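PDB 5FP2: ferric enterobactin receptor PIRA from Pseudomonas aeruginosa, which probably takes up ferric enterobactin across the outer membrane as a TonB-dependent siderophore receptor. Local coordinates for residues 197-202 and 244-249; 347-352 and 377-382; 457-462 and 522-527. All blocks are in the same frame, centred on the assembly; numbering follows the deposited sequence.

Contact 1. Residues 197-202 and 244-249; sequences EALSFR and LSWQVT
Leu199 lays its CD2 methyl against the base of Trp246, 3.7 Å from CB of that residue, and the two side chains cross obliquely on the outer surface of a 22-stranded antiparallel beta-barrel. Strands 199-210 and 235-247 are neighbours in this barrel, and the contact pairs them next to the short turns that, in TonB-dependent receptors, lie on the periplasmic side. A chi1 of -69° sets CG of Leu199 anti to the carbonyl carbon, and CD2, carried on that CG, is the branch that meets the tryptophan. The same leucine methyl lies 4.2 Å from CD1 of Leu244, making a small apolar patch suited to a membrane-facing surface. Ser200 and Ser245 form a hydrogen-bonded pair whose side chains project to the other face, where they pack on Pro161 and Arg160; the hydroxyl of Ser245 is bonded to Asp255 on the next strand. Beyond this pair the ladder is completed by Gln247 N, which donates to Ala198 O over 2.8 Å. Val248 sets CG2 over the centre of one face of the Trp246 ring, and Ala198 O lies at the edge of the indole, in its plane, 3.7 Å from CD1.

Contact 2. Residues 347-352 and 377-382; sequences KLENYR and KETLND
Lys347 meets Asn381 at the start of a regular antiparallel ladder between strands 345-361 and 367-381, a beta-hairpin of the receptor barrel. Lys347 N donates to Asn381 O and Asn381 N donates back to Lys347 O, each over 2.8 Å. Leu348 faces the barrel interior opposite Leu380, and their CD1 methyls meet at 4.0 Å. Loop residues Leu475 and Tyr476 pack on Leu380 from within. On the outer face, Glu349 and Thr379 form the next hydrogen-bonded pair. Here Glu349 O receives two donors, Thr379 N at 2.9 Å and Thr379 OG1 at 3.2 Å. The hydroxyl can do this because it sits in the crowded position between backbone N and carbonyl carbon (chi1 56°), approaching with a C=O...donor angle of 117° and a slight tilt from the carbonyl plane. Asn350 returns to the interior, side by side with Glu378 and pointing the same way, amide and carboxylate planes 63° apart. As modelled, OD1 of Asn350 touches the aliphatic CB and CG of Glu378. Tyr351 closes the run outside: CD1 lies 4.1 Å from CB of the extended Lys377, the ring edge faces Lys377 O, and the ring also meets that of Tyr317. Arg352 follows, its guanidinium fixed by NE bonding Asn376 OD1 and NH1 pairing with Asp318 OD2. Its NH2 stands 4.6 Å from Glu378 OE2 without touching, so any attraction there is probably long-range at most. The ladder thus carries a mixed apolar and polar inner face, with polar and charged groups on the outer face too.

Contact 3. Residues 457-462 and 522-527; sequences GEYFTV and FRRDGW
At the turn-side rim of the beta-barrel, strand 460-471 begins where strand 511-524 runs out into a tight hairpin, a type I' turn from Arg524 to Trp527, with Gly526 at a positive phi. The turn is closed by Arg524 N with Trp527 O and by Trp527 N with Arg524 O. Between segments 457-462 and 522-527 the single backbone hydrogen bond is Arg523 N to Tyr459 O at 2.9 Å; the strand pairing continues at Thr461, which bonds Glu521. Beside the first bond, the CA of Phe522 makes a C-H...O contact with the same oxygen at 3.3 Å. Side chains add two further meetings. Arg524 reaches across to Tyr459 with its guanidinium lying nearly flat on the ring, planes 19° apart and centres 4.2 Å apart. CZ is off-centre, and NH1 reaches CE2 and CD2 of the tyrosine. On the opposite face of the tyrosine, Glu458 CB sits toward the rim. The second aromatic meeting is between Phe460 and Phe522, a non-hydrogen-bonded pair on the outer surface. CD1 of Phe522 comes over one face of the Phe460 ring, toward its rim, and the ring centroids are 4.9 Å apart in an oblique arrangement. CE1 of Phe522 also reaches CB of Tyr459, 4.0 Å away, joining the phenylalanine pair to the base of the tyrosine. The phenylalanines therefore pair just inside the last backbone bond and only Tyr459 with Arg524 lies beyond it, a cation-pi contact in which the guanidinium charge would probably be partly offset by the ring.

All three contacts belong to one closed antiparallel sheet, the 22-stranded barrel, and each pairs strands adjacent in its order. They follow one another in series along the chain. Contacts 1 and 3 sit where strands meet short turns, the end that is periplasmic in this family, and their centres are 41 Å apart in a straight line. Contact 2 lies toward the other end, beside long loops that are partly disordered, with its centre 31 Å from contact 1 and 48 Å from contact 3, on the opposite side of the chain's centre from the latter. None touches another, so the same neighbour-to-neighbour pairing is sampled at three separate places in the wall that surrounds the plug.

Contact 1. Residues 197-202 and 244-249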
loop_
_atom_site.group_PDB
_atom_site.type_symbol
_atom_site.label_atom_id
_atom_site.label_comp_id
_atom_site.label_asym_id
_atom_site.label_seq_id
_atom_site.Cartn_x
_atom_site.Cartn_y
_atom_site.Cartn_z
ATOM N N GLU A 197 0.486 -5.995 -33.187
ATOM C CA GLU A 197 -0.950 -5.980 -32.956
ATOM C C GLU A 197 -1.313 -6.746 -31.691
ATOM O O GLU A 197 -2.279 -6.389 -31.009
ATOM C CB GLU A 197 -1.698 -6.546 -34.160
ATOM C CG GLU A 197 -1.644 -5.649 -35.390
ATOM C CD GLU A 197 -2.802 -5.879 -36.355
ATOM O OE1 GLU A 197 -3.856 -6.385 -35.898
ATOM O OE2 GLU A 197 -2.678 -5.523 -37.558
ATOM N N ALA A 198 -0.483 -7.715 -31.325
ATOM C CA ALA A 198 -0.765 -8.580 -30.191
ATOM C C ALA A 198 0.157 -8.341 -29.005
ATOM O O ALA A 198 -0.140 -8.790 -27.903
ATOM C CB ALA A 198 -0.675 -10.030 -30.621
ATOM N N LEU A 199 1.304 -7.708 -29.232
ATOM C CA LEU A 199 2.264 -7.460 -28.151
ATOM C C LEU A 199 2.386 -5.979 -27.798
ATOM O O LEU A 199 2.338 -5.096 -28.666
ATOM C CB LEU A 199 3.646 -8.034 -28.480
ATOM C CG LEU A 199 3.852 -9.562 -28.526
ATOM C CD1 LEU A 199 5.284 -9.871 -28.929
ATOM C CD2 LEU A 199 3.548 -10.187 -27.169
ATOM N N SER A 200 2.442 -5.736 -26.490
ATOM C CA SER A 200 2.709 -4.426 -25.905
ATOM C C SER A 200 3.697 -4.578 -24.758
ATOM O O SER A 200 3.735 -5.600 -24.065
ATOM C CB SER A 200 1.429 -3.824 -25.342
ATOM O OG SER A 200 0.349 -3.925 -26.246
ATOM N N PHE A 201 4.443 -3.516 -24.510
ATOM C CA PHE A 201 5.406 -3.521 -23.423
ATOM C C PHE A 201 5.244 -2.286 -22.543
ATOM O O PHE A 201 4.657 -1.283 -22.960
ATOM C CB PHE A 201 6.827 -3.567 -23.994
ATOM C CG PHE A 201 7.315 -2.238 -24.490
ATOM C CD1 PHE A 201 6.815 -1.704 -25.675
ATOM C CD2 PHE A 201 8.260 -1.521 -23.777
ATOM C CE1 PHE A 201 7.266 -0.486 -26.147
ATOM C CE2 PHE A 201 8.742 -0.323 -24.260
ATOM C CZ PHE A 201 8.229 0.209 -25.433
ATOM N N ARG A 202 5.834 -2.353 -21.350
ATOM C CA ARG A 202 6.046 -1.166 -20.512
ATOM C C ARG A 202 7.221 -1.338 -19.558
ATOM O O ARG A 202 7.187 -2.211 -18.687
ATOM C CB ARG A 202 4.817 -0.918 -19.673
ATOM C CG ARG A 202 5.024 0.174 -18.645
ATOM C CD ARG A 202 4.478 -0.227 -17.272
ATOM N NE ARG A 202 5.241 -1.358 -16.733
ATOM C CZ ARG A 202 4.765 -2.268 -15.879
ATOM N NH1 ARG A 202 3.505 -2.213 -15.425
ATOM N NH2 ARG A 202 5.559 -3.280 -15.517
ATOM N N LEU A 244 5.871 -7.449 -20.534
ATOM C CA LEU A 244 5.527 -7.809 -21.890
ATOM C C LEU A 244 4.096 -8.272 -21.841
ATOM O O LEU A 244 3.726 -9.088 -20.989
ATOM C CB LEU A 244 6.425 -8.968 -22.334
ATOM C CG LEU A 244 6.489 -9.354 -23.807
ATOM C CD1 LEU A 244 6.395 -8.175 -24.767
ATOM C CD2 LEU A 244 7.803 -10.084 -24.009
ATOM N N SER A 245 3.254 -7.677 -22.669
ATOM C CA SER A 245 1.843 -8.015 -22.607
ATOM C C SER A 245 1.365 -8.650 -23.908
ATOM O O SER A 245 1.577 -8.101 -24.990
ATOM C CB SER A 245 1.016 -6.784 -22.299
ATOM O OG SER A 245 -0.325 -7.184 -22.175
ATOM N N TRP A 246 0.695 -9.790 -23.806
ATOM C CA TRP A 246 0.290 -10.510 -24.998
ATOM C C TRP A 246 -1.231 -10.687 -25.060
ATOM O O TRP A 246 -1.831 -11.385 -24.239
ATOM C CB TRP A 246 1.030 -11.854 -25.073
ATOM C CG TRP A 246 0.531 -12.780 -26.149
ATOM C CD1 TRP A 246 -0.112 -12.438 -27.306
ATOM C CD2 TRP A 246 0.677 -14.201 -26.177
ATOM N NE1 TRP A 246 -0.462 -13.563 -27.993
ATOM C CE2 TRP A 246 0.056 -14.657 -27.347
ATOM C CE3 TRP A 246 1.254 -15.132 -25.309
ATOM C CZ2 TRP A 246 -0.005 -16.007 -27.676
ATOM C CZ3 TRP A 246 1.188 -16.465 -25.631
ATOM C CH2 TRP A 246 0.551 -16.895 -26.799
ATOM N N GLN A 247 -1.840 -10.076 -26.070
ATOM C CA GLN A 247 -3.262 -10.225 -26.303
ATOM C C GLN A 247 -3.548 -11.440 -27.150
ATOM O O GLN A 247 -3.530 -11.370 -28.375
ATOM C CB GLN A 247 -3.840 -8.988 -26.986
ATOM C CG GLN A 247 -5.348 -8.870 -26.824
ATOM C CD GLN A 247 -5.740 -7.551 -26.218
ATOM O OE1 GLN A 247 -5.588 -6.493 -26.834
ATOM N NE2 GLN A 247 -6.207 -7.599 -24.979
ATOM N N VAL A 248 -3.784 -12.557 -26.476
ATOM C CA VAL A 248 -3.927 -13.856 -27.111
ATOM C C VAL A 248 -5.229 -13.857 -27.888
ATOM O O VAL A 248 -5.314 -14.415 -28.981
ATOM C CB VAL A 248 -3.997 -14.969 -26.051
ATOM C CG1 VAL A 248 -4.011 -16.332 -26.710
ATOM C CG2 VAL A 248 -2.834 -14.862 -25.075
ATOM N N THR A 249 -6.241 -13.252 -27.275
ATOM C CA THR A 249 -7.576 -13.097 -27.845
ATOM C C THR A 249 -8.140 -11.741 -27.408
ATOM O O THR A 249 -7.641 -11.119 -26.467
ATOM C CB THR A 249 -8.510 -14.201 -27.315
ATOM O OG1 THR A 249 -7.874 -15.465 -27.492
ATOM C CG2 THR A 249 -9.851 -14.213 -28.042
#

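Contact 2. Residues 347-352 and 377-382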
loop_
_atom_site.group_PDB
_atom_site.type_symbol
_atom_site.label_atom_id
_atom_site.label_comp_id
_atom_site.label_asym_id
_atom_site.label_seq_id
_atom_site.Cartn_x
_atom_site.Cartn_y
_atom_site.Cartn_z
ATOM N N LYS A 347 19.810 -15.389 1.793
ATOM C CA LYS A 347 18.961 -15.390 0.608
ATOM C C LYS A 347 17.570 -15.868 0.963
ATOM O O LYS A 347 17.406 -16.837 1.699
ATOM C CB LYS A 347 19.539 -16.283 -0.492
ATOM C CG LYS A 347 18.664 -16.417 -1.737
ATOM C CD LYS A 347 19.381 -17.170 -2.855
ATOM C CE LYS A 347 18.973 -16.691 -4.246
ATOM N NZ LYS A 347 20.071 -16.828 -5.259
ATOM N N LEU A 348 16.580 -15.207 0.377
ATOM C CA LEU A 348 15.173 -15.466 0.650
ATOM C C LEU A 348 14.494 -15.630 -0.700
ATOM O O LEU A 348 14.775 -14.868 -1.625
ATOM C CB LEU A 348 14.539 -14.284 1.398
ATOM C CG LEU A 348 13.027 -14.386 1.680
ATOM C CD1 LEU A 348 12.690 -15.447 2.720
ATOM C CD2 LEU A 348 12.436 -13.049 2.109
ATOM N N GLU A 349 13.564 -16.575 -0.803
ATOM C CA GLU A 349 12.836 -16.778 -2.053
ATOM C C GLU A 349 11.388 -17.191 -1.887
ATOM O O GLU A 349 11.094 -18.163 -1.188
ATOM C CB GLU A 349 13.518 -17.862 -2.854
ATOM C CG GLU A 349 14.995 -17.929 -2.555
ATOM C CD GLU A 349 15.687 -18.880 -3.457
ATOM O OE1 GLU A 349 14.972 -19.594 -4.188
ATOM O OE2 GLU A 349 16.928 -18.878 -3.428
ATOM N N ASN A 350 10.524 -16.579 -2.694
ATOM C CA ASN A 350 9.102 -16.882 -2.685
ATOM C C ASN A 350 8.593 -17.447 -3.989
ATOM O O ASN A 350 8.738 -16.824 -5.031
ATOM C CB ASN A 350 8.300 -15.623 -2.377
ATOM C CG ASN A 350 8.246 -15.337 -0.902
ATOM O OD1 ASN A 350 7.486 -15.970 -0.159
ATOM N ND2 ASN A 350 9.139 -14.466 -0.447
ATOM N N TYR A 351 7.832 -18.524 -3.892
ATOM C CA TYR A 351 7.036 -18.974 -5.009
ATOM C C TYR A 351 5.570 -18.740 -4.675
ATOM O O TYR A 351 5.154 -19.020 -3.568
ATOM C CB TYR A 351 7.321 -20.461 -5.278
ATOM C CG TYR A 351 8.803 -20.792 -5.311
ATOM C CD1 TYR A 351 9.545 -20.893 -4.136
ATOM C CD2 TYR A 351 9.471 -20.922 -6.513
ATOM C CE1 TYR A 351 10.905 -21.141 -4.162
ATOM C CE2 TYR A 351 10.827 -21.170 -6.548
ATOM C CZ TYR A 351 11.538 -21.265 -5.372
ATOM O OH TYR A 351 12.884 -21.555 -5.419
ATOM N N ARG A 352 4.802 -18.218 -5.626
ATOM C CA ARG A 352 3.373 -18.020 -5.447
ATOM C C ARG A 352 2.558 -18.479 -6.667
ATOM O O ARG A 352 2.919 -18.194 -7.812
ATOM C CB ARG A 352 3.096 -16.536 -5.173
ATOM C CG ARG A 352 3.180 -16.115 -3.709
ATOM C CD ARG A 352 3.806 -14.731 -3.541
ATOM N NE ARG A 352 4.021 -14.374 -2.128
ATOM C CZ ARG A 352 4.943 -13.514 -1.686
ATOM N NH1 ARG A 352 5.800 -12.953 -2.540
ATOM N NH2 ARG A 352 5.060 -13.261 -0.384
ATOM N N LYS A 377 5.104 -20.625 -1.280
ATOM C CA LYS A 377 6.232 -21.218 -0.590
ATOM C C LYS A 377 7.254 -20.130 -0.345
ATOM O O LYS A 377 7.464 -19.294 -1.210
ATOM C CB LYS A 377 6.834 -22.336 -1.441
ATOM C CG LYS A 377 7.884 -23.181 -0.734
ATOM C CD LYS A 377 8.240 -24.389 -1.585
ATOM C CE LYS A 377 9.496 -25.109 -1.111
ATOM N NZ LYS A 377 9.902 -26.225 -2.020
ATOM N N GLU A 378 7.858 -20.119 0.839
ATOM C CA GLU A 378 8.978 -19.224 1.102
ATOM C C GLU A 378 10.134 -19.982 1.719
ATOM O O GLU A 378 9.939 -20.830 2.588
ATOM C CB GLU A 378 8.579 -18.102 2.031
ATOM C CG GLU A 378 7.080 -17.926 2.175
ATOM C CD GLU A 378 6.745 -17.086 3.378
ATOM O OE1 GLU A 378 6.918 -17.601 4.510
ATOM O OE2 GLU A 378 6.456 -15.880 3.172
ATOM N N THR A 379 11.331 -19.721 1.202
ATOM C CA THR A 379 12.531 -20.390 1.664
ATOM C C THR A 379 13.523 -19.348 2.154
ATOM O O THR A 379 13.660 -18.287 1.556
ATOM C CB THR A 379 13.188 -21.156 0.521
ATOM O OG1 THR A 379 13.433 -20.239 -0.550
ATOM C CG2 THR A 379 12.286 -22.275 0.023
ATOM N N LEU A 380 14.250 -19.683 3.211
ATOM C CA LEU A 380 15.258 -18.793 3.756
ATOM C C LEU A 380 16.563 -19.532 4.003
ATOM O O LEU A 380 16.594 -20.544 4.705
ATOM C CB LEU A 380 14.775 -18.190 5.069
ATOM C CG LEU A 380 15.826 -17.314 5.754
ATOM C CD1 LEU A 380 15.822 -15.928 5.133
ATOM C CD2 LEU A 380 15.590 -17.244 7.251
ATOM N N ASN A 381 17.647 -18.975 3.474
ATOM C CA ASN A 381 18.971 -19.480 3.750
ATOM C C ASN A 381 19.859 -18.388 4.330
ATOM O O ASN A 381 20.049 -17.345 3.713
ATOM C CB ASN A 381 19.584 -20.028 2.469
ATOM C CG ASN A 381 20.931 -20.675 2.702
ATOM O OD1 ASN A 381 21.221 -21.176 3.791
ATOM N ND2 ASN A 381 21.766 -20.660 1.678
ATOM N N ASP A 382 20.378 -18.636 5.529
ATOM C CA ASP A 382 21.137 -17.641 6.282
ATOM C C ASP A 382 21.998 -18.380 7.307
ATOM O O ASP A 382 21.476 -18.930 8.279
ATOM C CB ASP A 382 20.179 -16.664 6.990
ATOM C CG ASP A 382 20.904 -15.554 7.742
ATOM O OD1 ASP A 382 22.057 -15.769 8.180
ATOM O OD2 ASP A 382 20.304 -14.468 7.901
#

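Contact 3. Residues 457-462 and 522-527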
loop_
_atom_site.group_PDB
_atom_site.type_symbol
_atom_site.label_atom_id
_atom_site.label_comp_id
_atom_site.label_asym_id
_atom_site.label_seq_id
_atom_site.Cartn_x
_atom_site.Cartn_y
_atom_site.Cartn_z
ATOM N N GLY A 457 -31.094 7.849 1.263
ATOM C CA GLY A 457 -31.350 8.949 0.339
ATOM C C GLY A 457 -30.195 9.113 -0.630
ATOM O O GLY A 457 -29.309 8.266 -0.698
ATOM N N GLU A 458 -30.204 10.198 -1.393
ATOM C CA GLU A 458 -29.206 10.400 -2.433
ATOM C C GLU A 458 -27.851 10.771 -1.844
ATOM O O GLU A 458 -26.831 10.619 -2.505
ATOM C CB GLU A 458 -29.636 11.506 -3.400
ATOM C CG GLU A 458 -31.000 11.306 -4.041
ATOM C CD GLU A 458 -31.624 12.617 -4.494
ATOM O OE1 GLU A 458 -30.873 13.519 -4.932
ATOM O OE2 GLU A 458 -32.862 12.752 -4.394
ATOM N N TYR A 459 -27.839 11.316 -0.632
ATOM C CA TYR A 459 -26.686 12.079 -0.167
ATOM C C TYR A 459 -25.930 11.428 0.988
ATOM O O TYR A 459 -24.860 11.896 1.365
ATOM C CB TYR A 459 -27.108 13.495 0.234
ATOM C CG TYR A 459 -27.876 14.234 -0.845
ATOM C CD1 TYR A 459 -27.400 14.290 -2.149
ATOM C CD2 TYR A 459 -29.064 14.901 -0.553
ATOM C CE1 TYR A 459 -28.093 14.966 -3.136
ATOM C CE2 TYR A 459 -29.755 15.593 -1.534
ATOM C CZ TYR A 459 -29.264 15.621 -2.824
ATOM O OH TYR A 459 -29.944 16.296 -3.810
ATOM N N PHE A 460 -26.476 10.362 1.557
ATOM C CA PHE A 460 -25.831 9.711 2.696
ATOM C C PHE A 460 -25.578 8.232 2.398
ATOM O O PHE A 460 -26.221 7.652 1.527
ATOM C CB PHE A 460 -26.698 9.854 3.954
ATOM C CG PHE A 460 -26.554 11.174 4.659
ATOM C CD1 PHE A 460 -25.612 11.342 5.659
ATOM C CD2 PHE A 460 -27.410 12.221 4.378
ATOM C CE1 PHE A 460 -25.480 12.549 6.321
ATOM C CE2 PHE A 460 -27.292 13.429 5.045
ATOM C CZ PHE A 460 -26.324 13.594 6.016
ATOM N N THR A 461 -24.622 7.635 3.106
ATOM C CA THR A 461 -24.438 6.184 3.092
ATOM C C THR A 461 -23.875 5.716 4.432
ATOM O O THR A 461 -23.094 6.415 5.072
ATOM C CB THR A 461 -23.502 5.720 1.948
ATOM O OG1 THR A 461 -24.051 6.083 0.676
ATOM C CG2 THR A 461 -23.322 4.213 1.970
ATOM N N VAL A 462 -24.318 4.544 4.866
ATOM C CA VAL A 462 -23.804 3.926 6.081
ATOM C C VAL A 462 -23.060 2.668 5.689
ATOM O O VAL A 462 -23.451 1.971 4.751
ATOM C CB VAL A 462 -24.936 3.523 7.040
ATOM C CG1 VAL A 462 -24.370 3.086 8.382
ATOM C CG2 VAL A 462 -25.910 4.674 7.218
ATOM N N PHE A 522 -21.293 11.548 3.942
ATOM C CA PHE A 522 -22.177 12.491 3.265
ATOM C C PHE A 522 -21.498 12.960 1.988
ATOM O O PHE A 522 -20.267 12.925 1.885
ATOM C CB PHE A 522 -22.446 13.664 4.199
ATOM C CG PHE A 522 -23.206 14.814 3.576
ATOM C CD1 PHE A 522 -24.591 14.789 3.495
ATOM C CD2 PHE A 522 -22.550 16.003 3.273
ATOM C CE1 PHE A 522 -25.279 15.863 2.962
ATOM C CE2 PHE A 522 -23.256 17.126 2.855
ATOM C CZ PHE A 522 -24.614 17.036 2.652
ATOM N N ARG A 523 -22.293 13.242 0.962
ATOM C CA ARG A 523 -21.751 13.568 -0.355
ATOM C C ARG A 523 -22.771 14.370 -1.152
ATOM O O ARG A 523 -23.839 13.867 -1.473
ATOM C CB ARG A 523 -21.374 12.291 -1.105
ATOM C CG ARG A 523 -20.488 12.523 -2.318
ATOM C CD ARG A 523 -20.285 11.245 -3.118
ATOM N NE ARG A 523 -19.198 10.448 -2.556
ATOM C CZ ARG A 523 -17.941 10.494 -2.986
ATOM N NH1 ARG A 523 -17.622 11.241 -4.039
ATOM N NH2 ARG A 523 -17.003 9.746 -2.406
ATOM N N ARG A 524 -22.479 15.639 -1.410
ATOM C CA ARG A 524 -23.429 16.481 -2.118
ATOM C C ARG A 524 -22.769 17.742 -2.636
ATOM O O ARG A 524 -22.115 18.461 -1.886
ATOM C CB ARG A 524 -24.572 16.862 -1.186
ATOM C CG ARG A 524 -25.467 17.975 -1.718
ATOM C CD ARG A 524 -26.903 17.500 -1.758
ATOM N NE ARG A 524 -27.818 18.602 -1.944
ATOM C CZ ARG A 524 -28.636 19.026 -0.993
ATOM N NH1 ARG A 524 -28.682 18.385 0.174
ATOM N NH2 ARG A 524 -29.419 20.087 -1.200
ATOM N N ASP A 525 -22.978 18.027 -3.913
ATOM C CA ASP A 525 -22.467 19.248 -4.523
ATOM C C ASP A 525 -20.973 19.469 -4.289
ATOM O O ASP A 525 -20.573 20.537 -3.813
ATOM C CB ASP A 525 -23.232 20.445 -3.993
ATOM C CG ASP A 525 -24.432 20.772 -4.841
ATOM O OD1 ASP A 525 -24.313 20.560 -6.075
ATOM O OD2 ASP A 525 -25.462 21.253 -4.279
ATOM N N GLY A 526 -20.149 18.493 -4.671
ATOM C CA GLY A 526 -18.716 18.583 -4.427
ATOM C C GLY A 526 -18.321 18.627 -2.955
ATOM O O GLY A 526 -17.134 18.624 -2.640
ATOM N N TRP A 527 -19.298 18.617 -2.051
ATOM C CA TRP A 527 -19.033 18.428 -0.626
ATOM C C TRP A 527 -18.907 16.956 -0.287
ATOM O O TRP A 527 -19.631 16.121 -0.826
ATOM C CB TRP A 527 -20.169 19.007 0.213
ATOM C CG TRP A 527 -20.236 20.492 0.202
ATOM C CD1 TRP A 527 -20.699 21.288 -0.800
ATOM C CD2 TRP A 527 -19.848 21.365 1.262
ATOM N NE1 TRP A 527 -20.613 22.608 -0.433
ATOM C CE2 TRP A 527 -20.107 22.679 0.837
ATOM C CE3 TRP A 527 -19.296 21.162 2.527
ATOM C CZ2 TRP A 527 -19.857 23.785 1.645
ATOM C CZ3 TRP A 527 -19.104 22.253 3.351
ATOM C CH2 TRP A 527 -19.373 23.552 2.904
#